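Local coordinates for segregation and condensation protein B (Mycobacterium tuberculosis, PDB 2Z99) that probably works with ScpA and SMC in chromosome condensation and partition during cell division, at the interface of chains A and B. Numbering follows the deposited sequence. Chains: chain A/B, Putative uncharacterized protein.

Contact 1: the interface of chains A and B. Residues chain A 11, 15, 19, 39-40; chain B 81-82, 85.
This is one flank of a two-fold symmetric homodimer interface, in which A:Glu15 and A:Val19 on helix 13-26 meet B:Arg81, B:Phe82 and B:Tyr85 around the start of helix 83-94, joining the N-terminal parts of the two subunits. The evidence for a mixed apolar and ionic seam begins with B:Tyr85, which buries 81 Å² of the 238 Å² hidden in the patch. A:Val19 CG1 sits over one face of the B:Tyr85 ring, 3.8 Å from the centroid in a CH-pi contact, the valine running roughly perpendicular to the tyrosine. CG1 reaches that face because it stands anti to the backbone N (chi1 -179°), while A:Val19 CG2 turns to B:Phe82, 4.0 Å from its CD1. At the far end of the tyrosine, the phenol oxygen B:Tyr85 OH meets A:Leu11 CD2 at 3.3 Å. The ionic part is an end-on salt bridge with two hydrogen bonds. B:Arg81 NH1 lies 3.1 Å from A:Glu15 OE2 and addresses its syn lone pair. B:Arg81 NH2 reaches A:Glu15 OE1 at 2.5 Å from above the carboxylate plane, in a bent bond (126° at H), and also lies 2.9 Å from A:Glu15 OE2. The two planes are 37° apart, a twisted fork rather than a coplanar one. B:Phe82 presents its ring edge, with B:Phe82 CE1 3.9 Å from A:Glu15 OE1. The site thus anchors the N-terminal helix of one subunit on its partner, consistent with the dimer expected of ScpB.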
ATOM      1  N   LEU A  11      17.570 -14.468  14.800  1.00 62.67           N
ATOM      2  CA  LEU A  11      17.845 -13.106  14.370  1.00 57.29           C
ATOM      3  C   LEU A  11      18.224 -12.202  15.539  1.00 54.94           C
ATOM      4  O   LEU A  11      17.481 -12.105  16.514  1.00 53.97           O
ATOM      5  CB  LEU A  11      16.599 -12.514  13.704  1.00 54.14           C
ATOM      6  CG  LEU A  11      15.659 -13.431  12.925  1.00 52.81           C
ATOM      7  CD1 LEU A  11      14.338 -12.722  12.689  1.00 51.21           C
ATOM      8  CD2 LEU A  11      16.293 -13.840  11.620  1.00 50.34           C
ATOM      9  N   GLU A  15      18.749  -7.754  13.043  1.00 45.78           N
ATOM     10  CA  GLU A  15      18.096  -8.518  11.985  1.00 46.81           C
ATOM     11  C   GLU A  15      16.584  -8.466  12.136  1.00 44.94           C
ATOM     12  O   GLU A  15      15.869  -8.239  11.176  1.00 46.50           O
ATOM     13  CB  GLU A  15      18.559  -9.973  11.989  1.00 47.21           C
ATOM     14  CG  GLU A  15      19.669 -10.233  11.017  1.00 50.95           C
ATOM     15  CD  GLU A  15      19.288  -9.864   9.598  1.00 53.67           C
ATOM     16  OE1 GLU A  15      18.380 -10.517   9.041  1.00 52.50           O
ATOM     17  OE2 GLU A  15      19.890  -8.914   9.043  1.00 55.91           O
ATOM     18  N   VAL A  19      13.754  -7.471   9.227  1.00 40.47           N
ATOM     19  CA  VAL A  19      12.616  -8.272   8.825  1.00 37.09           C
ATOM     20  C   VAL A  19      11.314  -7.505   9.101  1.00 39.21           C
ATOM     21  O   VAL A  19      10.456  -7.403   8.224  1.00 40.73           O
ATOM     22  CB  VAL A  19      12.593  -9.616   9.583  1.00 37.63           C
ATOM     23  CG1 VAL A  19      11.414 -10.444   9.123  1.00 33.77           C
ATOM     24  CG2 VAL A  19      13.883 -10.380   9.337  1.00 32.41           C
ATOM     25  N   ALA A  39       5.069 -15.098  11.810  1.00 46.33           N
ATOM     26  CA  ALA A  39       5.744 -14.976  10.520  1.00 47.44           C
ATOM     27  C   ALA A  39       7.252 -14.995  10.671  1.00 48.14           C
ATOM     28  O   ALA A  39       7.975 -15.579   9.857  1.00 49.41           O
ATOM     29  CB  ALA A  39       5.320 -13.693   9.840  1.00 48.19           C
ATOM     30  N   THR A  40       7.724 -14.357  11.731  1.00 48.02           N
ATOM     31  CA  THR A  40       9.142 -14.268  11.979  1.00 48.97           C
ATOM     32  C   THR A  40       9.676 -15.348  12.923  1.00 51.73           C
ATOM     33  O   THR A  40      10.879 -15.410  13.195  1.00 51.23           O
ATOM     34  CB  THR A  40       9.463 -12.901  12.527  1.00 47.46           C
ATOM     35  OG1 THR A  40      10.840 -12.621  12.290  1.00 49.18           O
ATOM     36  CG2 THR A  40       9.154 -12.835  14.012  1.00 45.48           C
TER
ATOM     37  N   ARG B  81      16.548 -10.386   0.044  1.00 44.52           N
ATOM     38  CA  ARG B  81      16.722 -11.425   1.048  1.00 42.73           C
ATOM     39  C   ARG B  81      15.552 -11.636   1.999  1.00 40.76           C
ATOM     40  O   ARG B  81      15.455 -12.677   2.627  1.00 39.50           O
ATOM     41  CB  ARG B  81      18.006 -11.171   1.868  1.00 43.52           C
ATOM     42  CG  ARG B  81      18.108  -9.769   2.487  1.00 45.74           C
ATOM     43  CD  ARG B  81      19.396  -9.571   3.314  1.00 46.98           C
ATOM     44  NE  ARG B  81      19.371 -10.376   4.526  1.00 47.61           N
ATOM     45  CZ  ARG B  81      19.525  -9.896   5.754  1.00 48.39           C
ATOM     46  NH1 ARG B  81      19.735  -8.603   5.948  1.00 47.07           N
ATOM     47  NH2 ARG B  81      19.406 -10.706   6.794  1.00 48.07           N
ATOM     48  N   PHE B  82      14.654 -10.669   2.109  1.00 39.68           N
ATOM     49  CA  PHE B  82      13.547 -10.826   3.035  1.00 40.72           C
ATOM     50  C   PHE B  82      12.259 -11.398   2.434  1.00 43.09           C
ATOM     51  O   PHE B  82      11.229 -11.462   3.112  1.00 43.08           O
ATOM     52  CB  PHE B  82      13.266  -9.482   3.715  1.00 38.87           C
ATOM     53  CG  PHE B  82      14.448  -8.928   4.462  1.00 38.25           C
ATOM     54  CD1 PHE B  82      14.920  -9.558   5.607  1.00 37.65           C
ATOM     55  CD2 PHE B  82      15.110  -7.790   4.003  1.00 38.49           C
ATOM     56  CE1 PHE B  82      16.033  -9.068   6.281  1.00 39.20           C
ATOM     57  CE2 PHE B  82      16.223  -7.289   4.667  1.00 39.69           C
ATOM     58  CZ  PHE B  82      16.688  -7.929   5.813  1.00 39.80           C
ATOM     59  N   TYR B  85      10.221 -14.127   4.399  1.00 49.86           N
ATOM     60  CA  TYR B  85       9.391 -13.643   5.494  1.00 50.04           C
ATOM     61  C   TYR B  85       8.111 -13.019   4.953  1.00 51.92           C
ATOM     62  O   TYR B  85       7.043 -13.149   5.556  1.00 52.32           O
ATOM     63  CB  TYR B  85      10.143 -12.613   6.328  1.00 48.66           C
ATOM     64  CG  TYR B  85      11.351 -13.178   7.023  1.00 50.69           C
ATOM     65  CD1 TYR B  85      12.614 -13.148   6.422  1.00 50.86           C
ATOM     66  CD2 TYR B  85      11.229 -13.779   8.274  1.00 50.24           C
ATOM     67  CE1 TYR B  85      13.725 -13.710   7.058  1.00 50.65           C
ATOM     68  CE2 TYR B  85      12.321 -14.340   8.910  1.00 50.86           C
ATOM     69  CZ  TYR B  85      13.564 -14.306   8.304  1.00 51.82           C
ATOM     70  OH  TYR B  85      14.635 -14.877   8.952  1.00 53.80           O
TER

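Contact 2: the interface of chains A and B. Residues chain A 61-62, 81-82; chain B 15, 18-19.
B:Arg18 and B:Glu15, one turn apart on helix 13-26, face A:Arg81, A:Phe82 and the loop residues A:Arg61 and A:Asp62. Among the charged groups, B:Glu15 OE2 is shared: besides the NH1 of A:Arg81, it accepts from B:Arg18 NH1 at 2.7 Å, which comes from the anti side and 23° out of the carboxylate plane. A:Arg81 is also bound at its edge by its own chain, A:Arg81 NH1 forming a salt bridge 2.7 Å from A:Asp62 OD2. In this chain of alternating charges the flanking guanidiniums would probably favour the ionised form of the carboxylates of B:Glu15 and A:Asp62. The hydrogen bonding to the backbone comes from the guanidinium of B:Arg18, whose NE donates to the carbonyl O of A:Arg61 at 3.2 Å (161° at H). That oxygen lies in the guanidinium plane, and a weak second bond runs from B:Arg18 NH2 to A:Arg61 O at 3.4 Å. The arm runs extended from CG to NE, which carries the head to the loop. Apolar contact is made by the base of the same arm: B:Arg18 CB touches A:Phe82 CZ at 3.5 Å. Together these groups fasten the loop just after helix 44-60 and the 3-10 helix 80-82 to the partner's first helix.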
ATOM      1  N   ARG A  61      13.269  10.804  15.642  1.00 42.27           N
ATOM      2  CA  ARG A  61      13.875  11.619  14.597  1.00 41.15           C
ATOM      3  C   ARG A  61      12.826  12.336  13.773  1.00 41.76           C
ATOM      4  O   ARG A  61      13.121  12.891  12.714  1.00 40.80           O
ATOM      5  CB  ARG A  61      14.767  10.772  13.684  1.00 42.72           C
ATOM      6  CG  ARG A  61      14.114   9.623  12.965  1.00 39.14           C
ATOM      7  CD  ARG A  61      15.213   8.832  12.281  1.00 39.42           C
ATOM      8  NE  ARG A  61      14.722   7.750  11.431  1.00 44.01           N
ATOM      9  CZ  ARG A  61      14.110   7.921  10.260  1.00 45.46           C
ATOM     10  NH1 ARG A  61      13.895   9.144   9.768  1.00 43.93           N
ATOM     11  NH2 ARG A  61      13.713   6.858   9.576  1.00 47.81           N
ATOM     12  N   ASP A  62      11.599  12.324  14.284  1.00 40.78           N
ATOM     13  CA  ASP A  62      10.481  12.979  13.631  1.00 39.40           C
ATOM     14  C   ASP A  62      10.382  12.508  12.193  1.00 39.51           C
ATOM     15  O   ASP A  62      10.242  13.313  11.267  1.00 38.77           O
ATOM     16  CB  ASP A  62      10.666  14.494  13.678  1.00 41.37           C
ATOM     17  CG  ASP A  62       9.352  15.230  13.620  1.00 44.91           C
ATOM     18  OD1 ASP A  62       8.307  14.565  13.756  1.00 47.55           O
ATOM     19  OD2 ASP A  62       9.349  16.467  13.461  1.00 50.57           O
ATOM     20  N   ARG A  81       1.989  16.049  10.961  1.00 44.52           N
ATOM     21  CA  ARG A  81       2.441  17.281  10.330  1.00 42.73           C
ATOM     22  C   ARG A  81       2.684  17.207   8.828  1.00 40.76           C
ATOM     23  O   ARG A  81       2.722  18.231   8.166  1.00 39.50           O
ATOM     24  CB  ARG A  81       3.713  17.807  11.028  1.00 43.52           C
ATOM     25  CG  ARG A  81       4.853  16.785  11.146  1.00 45.74           C
ATOM     26  CD  ARG A  81       6.110  17.364  11.830  1.00 46.98           C
ATOM     27  NE  ARG A  81       6.755  18.359  10.987  1.00 47.61           N
ATOM     28  CZ  ARG A  81       8.026  18.314  10.605  1.00 48.39           C
ATOM     29  NH1 ARG A  81       8.812  17.325  11.001  1.00 47.07           N
ATOM     30  NH2 ARG A  81       8.492  19.230   9.770  1.00 48.07           N
ATOM     31  N   PHE A  82       2.839  16.014   8.278  1.00 39.68           N
ATOM     32  CA  PHE A  82       3.108  15.915   6.854  1.00 40.72           C
ATOM     33  C   PHE A  82       1.880  15.718   5.961  1.00 43.09           C
ATOM     34  O   PHE A  82       2.015  15.508   4.751  1.00 43.08           O
ATOM     35  CB  PHE A  82       4.128  14.796   6.613  1.00 38.87           C
ATOM     36  CG  PHE A  82       5.429  15.001   7.339  1.00 38.25           C
ATOM     37  CD1 PHE A  82       6.283  16.037   6.982  1.00 37.65           C
ATOM     38  CD2 PHE A  82       5.786  14.175   8.403  1.00 38.49           C
ATOM     39  CE1 PHE A  82       7.470  16.250   7.674  1.00 39.20           C
ATOM     40  CE2 PHE A  82       6.970  14.376   9.103  1.00 39.69           C
ATOM     41  CZ  PHE A  82       7.818  15.417   8.738  1.00 39.80           C
TER
ATOM     42  N   GLU B  15      14.620  17.950   6.769  1.00 45.78           N
ATOM     43  CA  GLU B  15      13.178  18.074   6.583  1.00 46.81           C
ATOM     44  C   GLU B  15      12.744  17.428   5.277  1.00 44.94           C
ATOM     45  O   GLU B  15      11.778  16.686   5.239  1.00 46.50           O
ATOM     46  CB  GLU B  15      12.744  19.538   6.596  1.00 47.21           C
ATOM     47  CG  GLU B  15      12.261  19.989   7.941  1.00 50.95           C
ATOM     48  CD  GLU B  15      11.106  19.150   8.447  1.00 53.67           C
ATOM     49  OE1 GLU B  15      10.024  19.196   7.824  1.00 52.50           O
ATOM     50  OE2 GLU B  15      11.282  18.439   9.465  1.00 55.91           O
ATOM     51  N   ARG B  18      12.356  13.864   5.552  1.00 42.40           N
ATOM     52  CA  ARG B  18      11.140  13.481   6.255  1.00 41.03           C
ATOM     53  C   ARG B  18       9.950  13.490   5.314  1.00 40.80           C
ATOM     54  O   ARG B  18       9.268  12.478   5.158  1.00 45.33           O
ATOM     55  CB  ARG B  18      10.883  14.435   7.413  1.00 40.57           C
ATOM     56  CG  ARG B  18      12.009  14.454   8.419  1.00 39.53           C
ATOM     57  CD  ARG B  18      11.678  15.357   9.577  1.00 38.04           C
ATOM     58  NE  ARG B  18      12.670  15.209  10.628  1.00 39.66           N
ATOM     59  CZ  ARG B  18      13.568  16.135  10.947  1.00 40.25           C
ATOM     60  NH1 ARG B  18      13.602  17.296  10.302  1.00 37.50           N
ATOM     61  NH2 ARG B  18      14.437  15.887  11.912  1.00 40.47           N
ATOM     62  N   VAL B  19       9.692  14.635   4.693  1.00 40.47           N
ATOM     63  CA  VAL B  19       8.587  14.750   3.764  1.00 37.09           C
ATOM     64  C   VAL B  19       8.638  13.601   2.745  1.00 39.21           C
ATOM     65  O   VAL B  19       7.632  12.930   2.516  1.00 40.73           O
ATOM     66  CB  VAL B  19       8.632  16.101   3.019  1.00 37.63           C
ATOM     67  CG1 VAL B  19       7.453  16.209   2.079  1.00 33.77           C
ATOM     68  CG2 VAL B  19       8.602  17.250   4.013  1.00 32.41           C
TER

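Contact 3: the interface of chains A and B. Residues chain A 65, 76-78; chain B 22, 25-26.
B:Leu25, near the end of helix 13-26, pushes its two methyl groups against strand 73-78 of chain A, and this is the tight part of the contact. It buries 74 Å² of the patch's 152 Å². B:Leu25 CD2 lies against the backbone of A:Tyr77, 3.4 Å from its carbonyl O, and B:Leu25 CD1 faces A:Met76 CB at 4.0 Å. With chi1 at -178°, CG points opposite the amide nitrogen, extending the fork away from its helix to the strand. Further along, A:Thr78 brings its hydroxyl OG1 to B:Val26 CG2, also at 3.4 Å, the two side chains set nearly perpendicular. A:Thr78 OG1 also stands 3.4 Å from the carbonyl O of B:Ala22, a near approach rather than an established bond. B:Val26 and B:Ala22 thus touch at close range but over a small area, burying 8 and 4 Å². The remainder is looser. A:Ile65 CD1 comes no nearer than 4.3 Å to B:Leu25 CD1, and A:Tyr77 hides just 6 Å², its ring directed away from chain B while its backbone makes the contact. In the fold, strands 65-70 and 73-78 form the hairpin wing of the first winged-helix domain, and the helix 13-26 of the partner packs against it.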
ATOM      1  N   ILE A  65       7.560   8.757   8.508  1.00 39.17           N
ATOM      2  CA  ILE A  65       6.839   7.536   8.827  1.00 40.50           C
ATOM      3  C   ILE A  65       6.615   7.408  10.333  1.00 42.58           C
ATOM      4  O   ILE A  65       7.544   7.589  11.135  1.00 43.49           O
ATOM      5  CB  ILE A  65       7.618   6.298   8.333  1.00 38.27           C
ATOM      6  CG1 ILE A  65       7.824   6.385   6.820  1.00 36.09           C
ATOM      7  CG2 ILE A  65       6.871   5.027   8.708  1.00 37.57           C
ATOM      8  CD1 ILE A  65       8.697   5.282   6.252  1.00 37.74           C
ATOM      9  N   MET A  76       2.414   1.173   9.622  1.00 44.82           N
ATOM     10  CA  MET A  76       3.161   2.406   9.375  1.00 44.24           C
ATOM     11  C   MET A  76       2.224   3.473   8.808  1.00 44.50           C
ATOM     12  O   MET A  76       1.565   3.250   7.790  1.00 44.85           O
ATOM     13  CB  MET A  76       4.288   2.169   8.374  1.00 42.10           C
ATOM     14  CG  MET A  76       5.340   1.215   8.857  1.00 44.40           C
ATOM     15  SD  MET A  76       6.852   1.382   7.959  1.00 41.93           S
ATOM     16  CE  MET A  76       6.569   0.235   6.648  1.00 44.75           C
ATOM     17  N   TYR A  77       2.164   4.624   9.470  1.00 45.22           N
ATOM     18  CA  TYR A  77       1.326   5.735   9.037  1.00 47.69           C
ATOM     19  C   TYR A  77       2.176   6.952   8.665  1.00 49.48           C
ATOM     20  O   TYR A  77       3.370   7.022   8.961  1.00 49.70           O
ATOM     21  CB  TYR A  77       0.372   6.174  10.157  1.00 50.25           C
ATOM     22  CG  TYR A  77      -0.627   5.131  10.589  1.00 54.93           C
ATOM     23  CD1 TYR A  77      -0.205   3.902  11.089  1.00 56.20           C
ATOM     24  CD2 TYR A  77      -1.999   5.359  10.466  1.00 56.36           C
ATOM     25  CE1 TYR A  77      -1.118   2.917  11.452  1.00 58.95           C
ATOM     26  CE2 TYR A  77      -2.928   4.380  10.827  1.00 58.18           C
ATOM     27  CZ  TYR A  77      -2.480   3.160  11.316  1.00 59.58           C
ATOM     28  OH  TYR A  77      -3.382   2.173  11.647  1.00 61.32           O
ATOM     29  N   THR A  78       1.537   7.913   8.010  1.00 50.16           N
ATOM     30  CA  THR A  78       2.177   9.167   7.647  1.00 49.04           C
ATOM     31  C   THR A  78       2.111  10.028   8.913  1.00 47.62           C
ATOM     32  O   THR A  78       1.048  10.155   9.528  1.00 48.14           O
ATOM     33  CB  THR A  78       1.411   9.848   6.516  1.00 48.69           C
ATOM     34  OG1 THR A  78       2.037   9.526   5.269  1.00 52.23           O
ATOM     35  CG2 THR A  78       1.354  11.360   6.727  1.00 50.91           C
TER
ATOM     36  N   ALA B  22       7.341  10.341   4.165  1.00 40.71           N
ATOM     37  CA  ALA B  22       5.896  10.326   4.274  1.00 38.88           C
ATOM     38  C   ALA B  22       5.267  10.026   2.916  1.00 41.12           C
ATOM     39  O   ALA B  22       4.361   9.200   2.825  1.00 43.89           O
ATOM     40  CB  ALA B  22       5.400  11.659   4.794  1.00 36.23           C
ATOM     41  N   LEU B  25       5.630   6.601   1.326  1.00 40.08           N
ATOM     42  CA  LEU B  25       4.845   5.626   2.074  1.00 41.16           C
ATOM     43  C   LEU B  25       3.440   5.424   1.524  1.00 40.43           C
ATOM     44  O   LEU B  25       3.004   4.289   1.348  1.00 42.66           O
ATOM     45  CB  LEU B  25       4.750   6.039   3.556  1.00 38.63           C
ATOM     46  CG  LEU B  25       4.001   5.080   4.496  1.00 37.73           C
ATOM     47  CD1 LEU B  25       4.880   3.872   4.805  1.00 34.23           C
ATOM     48  CD2 LEU B  25       3.612   5.792   5.788  1.00 37.10           C
ATOM     49  N   VAL B  26       2.749   6.523   1.237  1.00 40.80           N
ATOM     50  CA  VAL B  26       1.373   6.479   0.745  1.00 41.80           C
ATOM     51  C   VAL B  26       1.118   6.054  -0.709  1.00 42.39           C
ATOM     52  O   VAL B  26      -0.023   5.764  -1.076  1.00 43.68           O
ATOM     53  CB  VAL B  26       0.672   7.834   0.944  1.00 39.16           C
ATOM     54  CG1 VAL B  26      -0.810   7.612   1.049  1.00 43.89           C
ATOM     55  CG2 VAL B  26       1.166   8.512   2.188  1.00 43.52           C
TER

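Contacts 2 and 3 lie about 10 Å apart between the centres of their C-alpha atoms, and both use helix 13-26 of chain B, which therefore runs along chain A from the charged cluster to the wing. Contact 1 lies about 27 Å from contact 2 and 21 Å from contact 3, with the roles of the chains reversed: there helix 13-26 belongs to chain A. A:Glu15, A:Val19, B:Arg81 and B:Phe82 in contact 1 have their twins B:Glu15, B:Val19, A:Arg81 and A:Phe82 in contact 2. The two-fold thus pairs the flanks, a reciprocal arrangement that should stabilise the dimer.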